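Local coordinates for protein Cd1 (Flavonifractor plautii, PDB 7D39) that probably acts as an FMN-dependent ene-reductase that reduces flavones and flavonols, the first step of their breakdown in a gut bacterium, at residues K2-S7 with E34-Q39; L41-C46 with T102-P107; L73-L78 with D130-K135; K137-M142 with P164-I169. All blocks are in the same frame, centred on the assembly; numbering follows the deposited sequence.

Contact 1 of 4, residues K2-S7 with E34-Q39; sequences KILGIS and EFIQLQ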
loop_
_atom_site.group_PDB
_atom_site.type_symbol
_atom_site.label_atom_id
_atom_site.label_comp_id
_atom_site.label_asym_id
_atom_site.label_seq_id
_atom_site.Cartn_x
_atom_site.Cartn_y
_atom_site.Cartn_z
ATOM N N LYS A 2 18.559 1.326 -8.340
ATOM C CA LYS A 2 17.603 1.314 -9.417
ATOM C C LYS A 2 16.292 1.845 -8.904
ATOM O O LYS A 2 15.720 1.277 -8.021
ATOM C CB LYS A 2 17.373 -0.116 -9.805
ATOM C CG LYS A 2 17.248 -0.429 -11.260
ATOM C CD LYS A 2 18.003 -1.724 -11.498
ATOM C CE LYS A 2 17.453 -2.544 -12.651
ATOM N NZ LYS A 2 16.088 -3.074 -12.412
ATOM N N ILE A 3 15.828 2.946 -9.461
ATOM C CA ILE A 3 14.549 3.507 -9.105
ATOM C C ILE A 3 13.511 3.313 -10.196
ATOM O O ILE A 3 13.743 3.642 -11.333
ATOM C CB ILE A 3 14.673 4.982 -8.717
ATOM C CG1 ILE A 3 15.608 5.151 -7.533
ATOM C CG2 ILE A 3 13.324 5.593 -8.438
ATOM C CD1 ILE A 3 15.112 4.521 -6.267
ATOM N N LEU A 4 12.370 2.762 -9.820
ATOM C CA LEU A 4 11.214 2.659 -10.677
ATOM C C LEU A 4 10.160 3.704 -10.369
ATOM O O LEU A 4 9.722 3.834 -9.273
ATOM C CB LEU A 4 10.613 1.262 -10.608
ATOM C CG LEU A 4 9.363 0.928 -11.413
ATOM C CD1 LEU A 4 9.622 0.880 -12.890
ATOM C CD2 LEU A 4 8.742 -0.365 -10.957
ATOM N N GLY A 5 9.776 4.440 -11.385
ATOM C CA GLY A 5 8.624 5.293 -11.356
ATOM C C GLY A 5 7.391 4.759 -12.037
ATOM O O GLY A 5 7.420 4.317 -13.147
ATOM N N ILE A 6 6.300 4.834 -11.328
ATOM C CA ILE A 6 5.010 4.394 -11.787
ATOM C C ILE A 6 4.000 5.529 -11.734
ATOM O O ILE A 6 3.904 6.206 -10.762
ATOM C CB ILE A 6 4.475 3.204 -10.964
ATOM C CG1 ILE A 6 5.481 2.066 -10.915
ATOM C CG2 ILE A 6 3.108 2.794 -11.458
ATOM C CD1 ILE A 6 5.154 0.988 -9.927
ATOM N N SER A 7 3.247 5.704 -12.795
ATOM C CA SER A 7 2.198 6.711 -12.819
ATOM C C SER A 7 0.862 6.065 -13.146
ATOM O O SER A 7 0.754 5.297 -14.106
ATOM C CB SER A 7 2.505 7.813 -13.824
ATOM O OG SER A 7 1.331 8.537 -14.099
ATOM N N GLU A 34 13.682 3.996 -14.428
ATOM C CA GLU A 34 12.756 3.367 -15.345
ATOM C C GLU A 34 11.360 3.886 -15.029
ATOM O O GLU A 34 11.040 4.195 -13.875
ATOM C CB GLU A 34 12.828 1.839 -15.222
ATOM C CG GLU A 34 11.898 1.078 -16.162
ATOM C CD GLU A 34 12.084 -0.439 -16.064
ATOM O OE1 GLU A 34 12.801 -0.906 -15.148
ATOM O OE2 GLU A 34 11.510 -1.160 -16.908
ATOM N N PHE A 35 10.525 3.971 -16.058
ATOM C CA PHE A 35 9.191 4.543 -15.929
ATOM C C PHE A 35 8.168 3.561 -16.471
ATOM O O PHE A 35 8.371 2.981 -17.541
ATOM C CB PHE A 35 9.117 5.877 -16.679
ATOM C CG PHE A 35 7.758 6.498 -16.699
ATOM C CD1 PHE A 35 7.118 6.851 -15.525
ATOM C CD2 PHE A 35 7.131 6.756 -17.903
ATOM C CE1 PHE A 35 5.855 7.427 -15.560
ATOM C CE2 PHE A 35 5.890 7.342 -17.941
ATOM C CZ PHE A 35 5.249 7.677 -16.773
ATOM N N ILE A 36 7.077 3.370 -15.731
ATOM C CA ILE A 36 5.960 2.541 -16.173
ATOM C C ILE A 36 4.681 3.374 -16.118
ATOM O O ILE A 36 4.341 3.939 -15.071
ATOM C CB ILE A 36 5.815 1.257 -15.334
ATOM C CG1 ILE A 36 6.945 0.284 -15.667
ATOM C CG2 ILE A 36 4.487 0.587 -15.607
ATOM C CD1 ILE A 36 6.899 -1.011 -14.832
ATOM N N GLN A 37 3.985 3.455 -17.248
ATOM C CA GLN A 37 2.702 4.137 -17.356
ATOM C C GLN A 37 1.604 3.077 -17.284
ATOM O O GLN A 37 1.526 2.209 -18.153
ATOM C CB GLN A 37 2.640 4.922 -18.670
ATOM C CG GLN A 37 2.040 6.327 -18.562
ATOM C CD GLN A 37 0.580 6.296 -18.192
ATOM O OE1 GLN A 37 -0.155 5.400 -18.613
ATOM N NE2 GLN A 37 0.148 7.265 -17.394
ATOM N N LEU A 38 0.765 3.128 -16.243
ATOM C CA LEU A 38 -0.162 2.016 -16.016
ATOM C C LEU A 38 -1.261 1.907 -17.069
ATOM O O LEU A 38 -1.854 0.828 -17.198
ATOM C CB LEU A 38 -0.810 2.118 -14.634
ATOM C CG LEU A 38 0.104 1.936 -13.414
ATOM C CD1 LEU A 38 -0.664 2.089 -12.098
ATOM C CD2 LEU A 38 0.817 0.587 -13.479
ATOM N N GLN A 39 -1.569 2.986 -17.795
ATOM C CA GLN A 39 -2.548 2.888 -18.866
ATOM C C GLN A 39 -2.091 1.952 -19.988
ATOM O O GLN A 39 -2.924 1.500 -20.772
ATOM C CB GLN A 39 -2.864 4.263 -19.471
ATOM C CG GLN A 39 -3.331 5.348 -18.479
ATOM C CD GLN A 39 -4.455 4.890 -17.570
ATOM O OE1 GLN A 39 -5.339 4.160 -17.989
ATOM N NE2 GLN A 39 -4.414 5.307 -16.308
#

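Contact 2 of 4, residues L41-C46 with T102-P107; sequences LHIEHC and TDRFGP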
loop_
_atom_site.group_PDB
_atom_site.type_symbol
_atom_site.label_atom_id
_atom_site.label_comp_id
_atom_site.label_asym_id
_atom_site.label_seq_id
_atom_site.Cartn_x
_atom_site.Cartn_y
_atom_site.Cartn_z
ATOM N N LEU A 41 -0.996 -0.970 -19.442
ATOM C CA LEU A 41 -1.058 -2.303 -18.858
ATOM C C LEU A 41 -2.508 -2.756 -18.765
ATOM O O LEU A 41 -3.423 -1.937 -18.630
ATOM C CB LEU A 41 -0.417 -2.327 -17.464
ATOM C CG LEU A 41 1.051 -2.705 -17.234
ATOM C CD1 LEU A 41 1.961 -2.232 -18.326
ATOM C CD2 LEU A 41 1.527 -2.158 -15.876
ATOM N N HIS A 42 -2.714 -4.062 -18.869
ATOM C CA HIS A 42 -4.027 -4.650 -18.650
ATOM C C HIS A 42 -3.976 -5.374 -17.317
ATOM O O HIS A 42 -3.237 -6.353 -17.157
ATOM C CB HIS A 42 -4.435 -5.598 -19.774
ATOM C CG HIS A 42 -5.714 -6.320 -19.488
ATOM N ND1 HIS A 42 -5.781 -7.689 -19.350
ATOM C CD2 HIS A 42 -6.966 -5.857 -19.265
ATOM C CE1 HIS A 42 -7.026 -8.041 -19.078
ATOM N NE2 HIS A 42 -7.763 -6.946 -19.013
ATOM N N ILE A 43 -4.756 -4.887 -16.359
ATOM C CA ILE A 43 -4.787 -5.445 -15.019
ATOM C C ILE A 43 -6.245 -5.654 -14.634
ATOM O O ILE A 43 -7.023 -4.694 -14.597
ATOM C CB ILE A 43 -4.060 -4.534 -14.013
ATOM C CG1 ILE A 43 -2.588 -4.437 -14.392
ATOM C CG2 ILE A 43 -4.165 -5.074 -12.616
ATOM C CD1 ILE A 43 -1.863 -3.383 -13.657
ATOM N N GLU A 44 -6.612 -6.904 -14.363
ATOM C CA GLU A 44 -7.971 -7.268 -13.977
ATOM C C GLU A 44 -8.177 -7.085 -12.480
ATOM O O GLU A 44 -7.229 -7.158 -11.690
ATOM C CB GLU A 44 -8.262 -8.729 -14.329
ATOM C CG GLU A 44 -8.218 -9.056 -15.804
ATOM C CD GLU A 44 -9.531 -8.787 -16.488
ATOM O OE1 GLU A 44 -9.574 -7.927 -17.393
ATOM O OE2 GLU A 44 -10.530 -9.431 -16.111
ATOM N N HIS A 45 -9.438 -6.875 -12.095
ATOM C CA HIS A 45 -9.787 -6.764 -10.684
ATOM C C HIS A 45 -9.527 -8.078 -9.953
ATOM O O HIS A 45 -9.644 -9.168 -10.517
ATOM C CB HIS A 45 -11.270 -6.394 -10.515
ATOM C CG HIS A 45 -11.626 -5.029 -11.019
ATOM N ND1 HIS A 45 -11.589 -3.910 -10.222
ATOM C CD2 HIS A 45 -12.034 -4.607 -12.238
ATOM C CE1 HIS A 45 -11.945 -2.853 -10.929
ATOM N NE2 HIS A 45 -12.223 -3.249 -12.154
ATOM N N CYS A 46 -9.205 -7.972 -8.672
ATOM C CA CYS A 46 -9.089 -9.153 -7.822
ATOM C C CYS A 46 -10.458 -9.819 -7.681
ATOM O O CYS A 46 -11.445 -9.166 -7.320
ATOM C CB CYS A 46 -8.525 -8.759 -6.454
ATOM S SG CYS A 46 -8.502 -10.060 -5.171
ATOM N N THR A 102 -3.404 -2.999 -4.857
ATOM C CA THR A 102 -3.319 -3.335 -3.440
ATOM C C THR A 102 -4.004 -4.676 -3.144
ATOM O O THR A 102 -3.443 -5.531 -2.457
ATOM C CB THR A 102 -3.926 -2.207 -2.588
ATOM O OG1 THR A 102 -3.238 -0.968 -2.827
ATOM C CG2 THR A 102 -3.805 -2.530 -1.122
ATOM N N ASP A 103 -5.226 -4.876 -3.645
ATOM C CA ASP A 103 -5.889 -6.163 -3.449
ATOM C C ASP A 103 -4.992 -7.297 -3.900
ATOM O O ASP A 103 -4.916 -8.339 -3.246
ATOM C CB ASP A 103 -7.205 -6.246 -4.232
ATOM C CG ASP A 103 -8.215 -5.175 -3.838
ATOM O OD1 ASP A 103 -8.084 -4.570 -2.750
ATOM O OD2 ASP A 103 -9.153 -4.956 -4.638
ATOM N N ARG A 104 -4.306 -7.116 -5.020
ATOM C CA ARG A 104 -3.594 -8.226 -5.617
ATOM C C ARG A 104 -2.193 -8.401 -5.061
ATOM O O ARG A 104 -1.558 -9.417 -5.354
ATOM C CB ARG A 104 -3.584 -8.057 -7.136
ATOM C CG ARG A 104 -4.983 -8.355 -7.636
ATOM C CD ARG A 104 -5.101 -8.411 -9.095
ATOM N NE ARG A 104 -4.357 -9.506 -9.696
ATOM C CZ ARG A 104 -4.205 -9.596 -11.010
ATOM N NH1 ARG A 104 -4.744 -8.668 -11.778
ATOM N NH2 ARG A 104 -3.523 -10.589 -11.554
ATOM N N PHE A 105 -1.704 -7.451 -4.263
ATOM C CA PHE A 105 -0.481 -7.686 -3.508
ATOM C C PHE A 105 -0.694 -8.746 -2.434
ATOM O O PHE A 105 0.245 -9.463 -2.082
ATOM C CB PHE A 105 0.010 -6.386 -2.859
ATOM C CG PHE A 105 1.111 -5.692 -3.622
ATOM C CD1 PHE A 105 1.052 -5.564 -5.006
ATOM C CD2 PHE A 105 2.201 -5.151 -2.953
ATOM C CE1 PHE A 105 2.077 -4.913 -5.703
ATOM C CE2 PHE A 105 3.223 -4.510 -3.643
ATOM C CZ PHE A 105 3.155 -4.382 -5.024
ATOM N N GLY A 106 -1.913 -8.847 -1.912
ATOM C CA GLY A 106 -2.229 -9.661 -0.761
ATOM C C GLY A 106 -1.641 -11.055 -0.784
ATOM O O GLY A 106 -0.853 -11.438 0.085
ATOM N N PRO A 107 -2.035 -11.855 -1.776
ATOM C CA PRO A 107 -1.613 -13.262 -1.819
ATOM C C PRO A 107 -0.193 -13.498 -2.307
ATOM O O PRO A 107 0.247 -14.650 -2.338
ATOM C CB PRO A 107 -2.629 -13.887 -2.793
ATOM C CG PRO A 107 -3.820 -12.964 -2.744
ATOM C CD PRO A 107 -3.192 -11.603 -2.647
HETATM O O HOH W 1 -9.520 -5.542 -7.422
#

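Contact 3 of 4, residues L73-L78 with D130-K135; sequences LLDKML and DPRILK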
loop_
_atom_site.group_PDB
_atom_site.type_symbol
_atom_site.label_atom_id
_atom_site.label_comp_id
_atom_site.label_asym_id
_atom_site.label_seq_id
_atom_site.Cartn_x
_atom_site.Cartn_y
_atom_site.Cartn_z
ATOM N N LEU A 73 4.169 -6.465 -13.970
ATOM C CA LEU A 73 4.366 -5.286 -13.127
ATOM C C LEU A 73 5.082 -5.651 -11.831
ATOM O O LEU A 73 6.029 -4.975 -11.412
ATOM C CB LEU A 73 3.012 -4.631 -12.821
ATOM C CG LEU A 73 2.973 -3.383 -11.930
ATOM C CD1 LEU A 73 3.849 -2.287 -12.500
ATOM C CD2 LEU A 73 1.531 -2.885 -11.732
ATOM N N LEU A 74 4.642 -6.728 -11.188
ATOM C CA LEU A 74 5.239 -7.133 -9.927
ATOM C C LEU A 74 6.717 -7.467 -10.090
ATOM O O LEU A 74 7.544 -7.057 -9.266
ATOM C CB LEU A 74 4.462 -8.325 -9.359
ATOM C CG LEU A 74 4.641 -8.502 -7.866
ATOM C CD1 LEU A 74 4.279 -7.195 -7.223
ATOM C CD2 LEU A 74 3.759 -9.625 -7.349
ATOM N N ASP A 75 7.071 -8.217 -11.140
ATOM C CA ASP A 75 8.481 -8.501 -11.389
ATOM C C ASP A 75 9.283 -7.211 -11.475
ATOM O O ASP A 75 10.392 -7.126 -10.940
ATOM C CB ASP A 75 8.673 -9.312 -12.677
ATOM C CG ASP A 75 8.123 -10.719 -12.587
ATOM O OD1 ASP A 75 8.384 -11.423 -11.587
ATOM O OD2 ASP A 75 7.427 -11.135 -13.538
ATOM N N LYS A 76 8.742 -6.198 -12.153
ATOM C CA LYS A 76 9.473 -4.939 -12.281
ATOM C C LYS A 76 9.658 -4.283 -10.925
ATOM O O LYS A 76 10.739 -3.777 -10.611
ATOM C CB LYS A 76 8.751 -3.976 -13.229
ATOM C CG LYS A 76 8.493 -4.482 -14.648
ATOM C CD LYS A 76 9.770 -4.772 -15.419
ATOM C CE LYS A 76 10.625 -3.548 -15.560
ATOM N NZ LYS A 76 11.697 -3.779 -16.567
HETATM N N MSE A 77 8.613 -4.274 -10.108
HETATM C CA MSE A 77 8.723 -3.650 -8.807
HETATM C C MSE A 77 9.735 -4.392 -7.938
HETATM O O MSE A 77 10.468 -3.771 -7.182
HETATM C CB MSE A 77 7.368 -3.593 -8.129
HETATM C CG MSE A 77 6.378 -2.743 -8.881
HETATM SE SE MSE A 77 4.545 -2.890 -8.190
HETATM C CE MSE A 77 4.602 -1.494 -6.810
ATOM N N LEU A 78 9.793 -5.720 -8.075
ATOM C CA LEU A 78 10.719 -6.508 -7.263
ATOM C C LEU A 78 12.166 -6.283 -7.674
ATOM O O LEU A 78 13.068 -6.408 -6.841
ATOM C CB LEU A 78 10.371 -8.001 -7.353
ATOM C CG LEU A 78 9.125 -8.509 -6.611
ATOM C CD1 LEU A 78 8.799 -9.932 -7.013
ATOM C CD2 LEU A 78 9.329 -8.428 -5.105
ATOM N N ASP A 130 10.787 -17.066 -4.582
ATOM C CA ASP A 130 11.657 -15.940 -4.922
ATOM C C ASP A 130 12.410 -15.067 -3.931
ATOM O O ASP A 130 11.778 -14.286 -3.199
ATOM C CB ASP A 130 10.740 -15.108 -5.819
ATOM C CG ASP A 130 11.493 -14.041 -6.639
ATOM O OD1 ASP A 130 12.555 -13.550 -6.208
ATOM O OD2 ASP A 130 10.997 -13.678 -7.726
ATOM N N PRO A 131 13.736 -15.167 -3.870
ATOM C CA PRO A 131 14.486 -14.339 -2.911
ATOM C C PRO A 131 14.099 -12.873 -2.953
ATOM O O PRO A 131 13.975 -12.232 -1.903
ATOM C CB PRO A 131 15.943 -14.538 -3.345
ATOM C CG PRO A 131 15.947 -15.808 -4.099
ATOM C CD PRO A 131 14.621 -15.894 -4.786
ATOM N N ARG A 132 13.904 -12.325 -4.153
ATOM C CA ARG A 132 13.550 -10.917 -4.281
ATOM C C ARG A 132 12.372 -10.549 -3.394
ATOM O O ARG A 132 12.318 -9.434 -2.868
ATOM C CB ARG A 132 13.233 -10.599 -5.739
ATOM C CG ARG A 132 14.432 -10.661 -6.653
ATOM C CD ARG A 132 14.022 -10.289 -8.047
ATOM N NE ARG A 132 12.881 -11.096 -8.463
ATOM C CZ ARG A 132 12.103 -10.808 -9.497
ATOM N NH1 ARG A 132 12.333 -9.720 -10.229
ATOM N NH2 ARG A 132 11.091 -11.605 -9.793
ATOM N N ILE A 133 11.444 -11.485 -3.187
ATOM C CA ILE A 133 10.177 -11.166 -2.532
ATOM C C ILE A 133 10.390 -10.655 -1.114
ATOM O O ILE A 133 9.647 -9.789 -0.642
ATOM C CB ILE A 133 9.253 -12.393 -2.545
ATOM C CG1 ILE A 133 8.699 -12.605 -3.951
ATOM C CG2 ILE A 133 8.130 -12.208 -1.550
ATOM C CD1 ILE A 133 8.112 -13.974 -4.151
ATOM N N LEU A 134 11.376 -11.199 -0.400
ATOM C CA LEU A 134 11.635 -10.782 0.972
ATOM C C LEU A 134 12.664 -9.664 1.083
ATOM O O LEU A 134 12.901 -9.169 2.188
ATOM C CB LEU A 134 12.098 -11.974 1.798
ATOM C CG LEU A 134 10.971 -12.963 2.054
ATOM C CD1 LEU A 134 11.459 -14.142 2.891
ATOM C CD2 LEU A 134 9.834 -12.236 2.744
ATOM N N LYS A 135 13.274 -9.256 -0.026
ATOM C CA LYS A 135 14.222 -8.148 -0.029
ATOM C C LYS A 135 13.580 -6.874 0.515
ATOM O O LYS A 135 12.462 -6.517 0.144
ATOM C CB LYS A 135 14.713 -7.918 -1.460
ATOM C CG LYS A 135 16.197 -7.693 -1.613
ATOM C CD LYS A 135 16.488 -6.767 -2.805
ATOM C CE LYS A 135 15.807 -7.244 -4.092
ATOM N NZ LYS A 135 15.903 -6.254 -5.216
#

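Contact 4 of 4, residues K137-M142 with P164-I169; sequences KVISFM and PMWKVI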
loop_
_atom_site.group_PDB
_atom_site.type_symbol
_atom_site.label_atom_id
_atom_site.label_comp_id
_atom_site.label_asym_id
_atom_site.label_seq_id
_atom_site.Cartn_x
_atom_site.Cartn_y
_atom_site.Cartn_z
ATOM N N LYS A 137 12.847 -2.928 0.790
ATOM C CA LYS A 137 12.599 -1.997 -0.309
ATOM C C LYS A 137 12.045 -0.690 0.246
ATOM O O LYS A 137 11.353 -0.682 1.271
ATOM C CB LYS A 137 11.619 -2.580 -1.354
ATOM C CG LYS A 137 11.668 -1.861 -2.712
ATOM C CD LYS A 137 10.705 -2.455 -3.730
ATOM C CE LYS A 137 10.883 -3.960 -3.882
ATOM N NZ LYS A 137 12.287 -4.341 -4.228
ATOM N N VAL A 138 12.356 0.418 -0.442
ATOM C CA VAL A 138 11.810 1.733 -0.103
ATOM C C VAL A 138 10.855 2.174 -1.202
ATOM O O VAL A 138 11.029 1.830 -2.376
ATOM C CB VAL A 138 12.908 2.803 0.104
ATOM C CG1 VAL A 138 13.731 2.521 1.368
ATOM C CG2 VAL A 138 13.799 2.888 -1.116
ATOM N N ILE A 139 9.843 2.951 -0.811
ATOM C CA ILE A 139 8.798 3.407 -1.718
ATOM C C ILE A 139 8.315 4.773 -1.251
ATOM O O ILE A 139 8.241 5.045 -0.050
ATOM C CB ILE A 139 7.625 2.400 -1.797
ATOM C CG1 ILE A 139 6.589 2.843 -2.841
ATOM C CG2 ILE A 139 6.978 2.214 -0.409
ATOM C CD1 ILE A 139 5.765 1.697 -3.436
ATOM N N SER A 140 7.992 5.632 -2.211
ATOM C CA SER A 140 7.386 6.922 -1.941
ATOM C C SER A 140 6.180 7.105 -2.845
ATOM O O SER A 140 6.120 6.562 -3.955
ATOM C CB SER A 140 8.382 8.060 -2.142
ATOM O OG SER A 140 9.312 8.099 -1.061
ATOM N N PHE A 141 5.217 7.880 -2.357
ATOM C CA PHE A 141 3.957 8.089 -3.046
ATOM C C PHE A 141 3.696 9.573 -3.225
ATOM O O PHE A 141 4.060 10.393 -2.381
ATOM C CB PHE A 141 2.797 7.476 -2.266
ATOM C CG PHE A 141 2.919 5.991 -2.069
ATOM C CD1 PHE A 141 2.609 5.122 -3.097
ATOM C CD2 PHE A 141 3.322 5.472 -0.855
ATOM C CE1 PHE A 141 2.704 3.758 -2.916
ATOM C CE2 PHE A 141 3.401 4.093 -0.661
ATOM C CZ PHE A 141 3.107 3.249 -1.694
HETATM N N MSE A 142 3.040 9.900 -4.321
HETATM C CA MSE A 142 2.521 11.238 -4.524
HETATM C C MSE A 142 1.087 11.061 -4.976
HETATM O O MSE A 142 0.831 10.272 -5.870
HETATM C CB MSE A 142 3.342 11.996 -5.560
HETATM C CG MSE A 142 4.820 12.100 -5.227
HETATM SE SE MSE A 142 5.799 13.198 -6.551
HETATM C CE MSE A 142 5.938 11.865 -7.971
ATOM N N PRO A 164 3.709 -5.775 2.097
ATOM C CA PRO A 164 5.093 -6.267 2.173
ATOM C C PRO A 164 5.969 -5.524 3.167
ATOM O O PRO A 164 7.165 -5.824 3.248
ATOM C CB PRO A 164 5.609 -6.043 0.748
ATOM C CG PRO A 164 4.858 -4.814 0.306
ATOM C CD PRO A 164 3.476 -4.967 0.891
HETATM N N MSE A 165 5.416 -4.582 3.919
HETATM C CA MSE A 165 6.183 -3.776 4.865
HETATM C C MSE A 165 7.360 -3.048 4.222
HETATM O O MSE A 165 8.423 -2.921 4.820
HETATM C CB MSE A 165 6.678 -4.642 6.017
HETATM C CG MSE A 165 5.579 -5.033 6.976
HETATM SE SE MSE A 165 6.191 -6.321 8.323
HETATM C CE MSE A 165 7.464 -5.205 9.286
ATOM N N TRP A 166 7.176 -2.575 2.997
ATOM C CA TRP A 166 8.163 -1.688 2.403
ATOM C C TRP A 166 8.254 -0.391 3.195
ATOM O O TRP A 166 7.265 0.094 3.754
ATOM C CB TRP A 166 7.795 -1.386 0.952
ATOM C CG TRP A 166 7.963 -2.546 0.055
ATOM C CD1 TRP A 166 8.667 -3.674 0.312
ATOM C CD2 TRP A 166 7.415 -2.699 -1.253
ATOM N NE1 TRP A 166 8.611 -4.516 -0.755
ATOM C CE2 TRP A 166 7.838 -3.946 -1.731
ATOM C CE3 TRP A 166 6.618 -1.897 -2.071
ATOM C CZ2 TRP A 166 7.486 -4.422 -2.990
ATOM C CZ3 TRP A 166 6.269 -2.368 -3.322
ATOM C CH2 TRP A 166 6.704 -3.623 -3.770
ATOM N N LYS A 167 9.449 0.187 3.233
ATOM C CA LYS A 167 9.668 1.381 4.043
ATOM C C LYS A 167 9.268 2.623 3.247
ATOM O O LYS A 167 9.878 2.941 2.222
ATOM C CB LYS A 167 11.121 1.454 4.500
ATOM C CG LYS A 167 11.469 2.758 5.207
ATOM C CD LYS A 167 12.929 2.791 5.612
ATOM C CE LYS A 167 13.200 1.950 6.855
ATOM N NZ LYS A 167 14.455 1.146 6.722
ATOM N N VAL A 168 8.241 3.325 3.721
ATOM C CA VAL A 168 7.768 4.541 3.070
ATOM C C VAL A 168 8.736 5.682 3.347
ATOM O O VAL A 168 9.106 5.936 4.495
ATOM C CB VAL A 168 6.351 4.885 3.558
ATOM C CG1 VAL A 168 5.818 6.162 2.892
ATOM C CG2 VAL A 168 5.405 3.741 3.281
ATOM N N ILE A 169 9.134 6.403 2.300
ATOM C CA ILE A 169 10.014 7.542 2.532
ATOM C C ILE A 169 9.222 8.846 2.495
ATOM O O ILE A 169 9.254 9.630 3.455
ATOM C CB ILE A 169 11.187 7.549 1.538
ATOM C CG1 ILE A 169 11.908 6.197 1.572
ATOM C CG2 ILE A 169 12.150 8.700 1.846
ATOM C CD1 ILE A 169 12.593 5.875 2.904
#

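Contact 1 of 4, residues K2-S7 with E34-Q39
In the first beta-alpha-beta unit of the flavodoxin-like domain, Leu4 to Ser7 run parallel to Glu34 to Gln37, with Gly5 beside Phe35. Five backbone hydrogen bonds join the segments, from Glu34 N to Ile3 O at one end to Leu38 N to Ser7 O (3.0 Å) at the other. The face carrying Leu4, Ile6, Glu34 and Ile36 is turned to helix 70-79. There Leu4 CD1 lies 3.8 Å from Ile36 CD1, while Ile6 CG2 packs against Leu38 CG at 3.7 Å, just past the strand. On the reverse face, under helix 14-28, Phe35 CG is anti to the backbone N (chi1 176°); the ring lies beside Gly5 O, and its edge at CE1 meets Ser7 CB at 3.8 Å. Asp16 accepts hydrogen bonds from Ser7 OG and Gln37 NE2, which ties both strand ends to helix 14-28. The Ser7 side chain is about 5 Å from bound FMN, which places the C-terminal ends of these strands at the edge of the parallel sheet where flavodoxin-like folds hold their flavin.

Contact 2 of 4, residues L41-C46 with T102-P107
Cys46 lays its CB against Asp103 CB at 3.6 Å and, on the neighbouring residue of the same helix, against Arg104 CG at 3.8 Å. The contact fastens the irregular segment that follows strand 32-37 to helix 96-109 of the flavodoxin-like domain, and it lies at the surface. Cys46 SG stands anti to its backbone N (chi1 172°) and approaches Asp103 CB more distantly, so the overlap rests mainly on CB.

Arg104 is the longer connection. Its chain reaches from the helix to the 41-46 segment, extended as far as CD, which lies 3.6 Å from Glu44 O, and then bends at chi3 (65°), which sets the position of NE. The guanidinium then turns an N-H to the same oxygen, and Arg104 NH1 donates to Glu44 O over 2.9 Å. The bond is bent, at 132° about the hydrogen, and the acceptor lies somewhat out of the guanidinium plane. The Ile43 side chain crosses that of Arg104 at a slant, its CG2 3.7 Å from NH1. Further inward, Phe70 of helix 70-79 touches Arg104 and Phe105.

Polar contact continues at the Cys46 end through solvent: one ordered water accepts from Cys46 N at 2.8 Å and donates to Asp103 OD2 at 2.9 Å.

Contact 3 of 4, residues L73-L78 with D130-K135
Leu78 and Arg132 meet almost at a right angle, with Leu78 CB over one face of the Arg132 guanidinium, 3.8 Å above its plane and displaced toward the rim. The arginine reaches this place with CG anti to its carbonyl carbon and a bend at chi3 (-52°) that swings NE round toward Asp130. Beyond the bend, the flat group is held at its edge from two sides. Asp130 OD2 receives both NE and NH2 through its syn lone pair, NH2 at 2.9 Å, and OD2 lies nearly in the guanidinium plane. NH2 also forms a longer salt bridge to Asp75 OD1 at 3.3 Å, reaching that oxygen on its anti side.

The contact links helix 70-79 to the short, weakly bonded helix 131-134 that precedes strand 138-144 of the flavodoxin-like domain; Asp130 is its N-cap residue. A third carboxylate, Asp79, pairs with Arg132 NH1. An alanine in place of Arg132 would probably leave Asp75, Asp79 and Asp130 without their shared positive partner, with Asp75 OD1 and Asp130 OD2 only 5.2 Å apart, and would uncover Leu78 CB.

Leu78 spreads its two methyls toward the short helix: CD1 lies 4.1 Å from Ile133 CG1, and CD2 lies 3.9 Å from Ile133 CA. Lys135, its chain bent at chi2 and chi3, donates from NZ to Leu78 O at 3.3 Å.

Contact 4 of 4, residues K137-M142 with P164-I169
Lys137 lies alongside Trp166, pointing the same way, and can be followed across the indole. Its CB makes a CH-pi contact over the five-membered ring, 3.7 Å from the centroid and 18° off the ring normal. CD then stands above the CE2-CZ2 bond, and a bend at chi3 (-53°) places CE 3.5 Å from CZ2. The tip, NZ, goes on to donate to Ala80 O. Pro164 CG sits 3.6 Å above the opposite face of the indole, so the ring is sandwiched. Ile139 CD1 comes to the indole edge, 3.9 Å from CE3. An alanine in place of Trp166 would probably strip the Lys137 methylenes and Ile139 CD1 of their support and leave a gap beside Pro164. The strands themselves are joined by three backbone bonds, the last from Ile169 N to Ile139 O (2.9 Å), and Val138 CB packs on Ile169 CG1 at 3.8 Å. This parallel pairing, spanned by helix 153-162, is the closing beta-alpha-beta crossover of the five-stranded flavodoxin-like sheet.

In the fold
From the N terminus, contact 1 closes first, pairing strands 2-7 and 32-37 around helix 14-28 at one side of the sheet. Contact 2 opens just afterwards at 41-46, and before it closes at 102-107 contact 3 has begun at 73-78; their loops therefore cross, and contact 3 closes only at 130-135. Contact 4 follows in series at the other side of the sheet, where 167-174 is the outermost strand. Helix 70-79 holds the set together: Lys76 makes a salt bridge to Glu34 of contact 1, Leu74 packs on Phe105 of contact 2, and Met77, a selenomethionine, touches Trp166 of contact 4. Phe105 also meets Trp166, tying helix 96-109 to the last crossover.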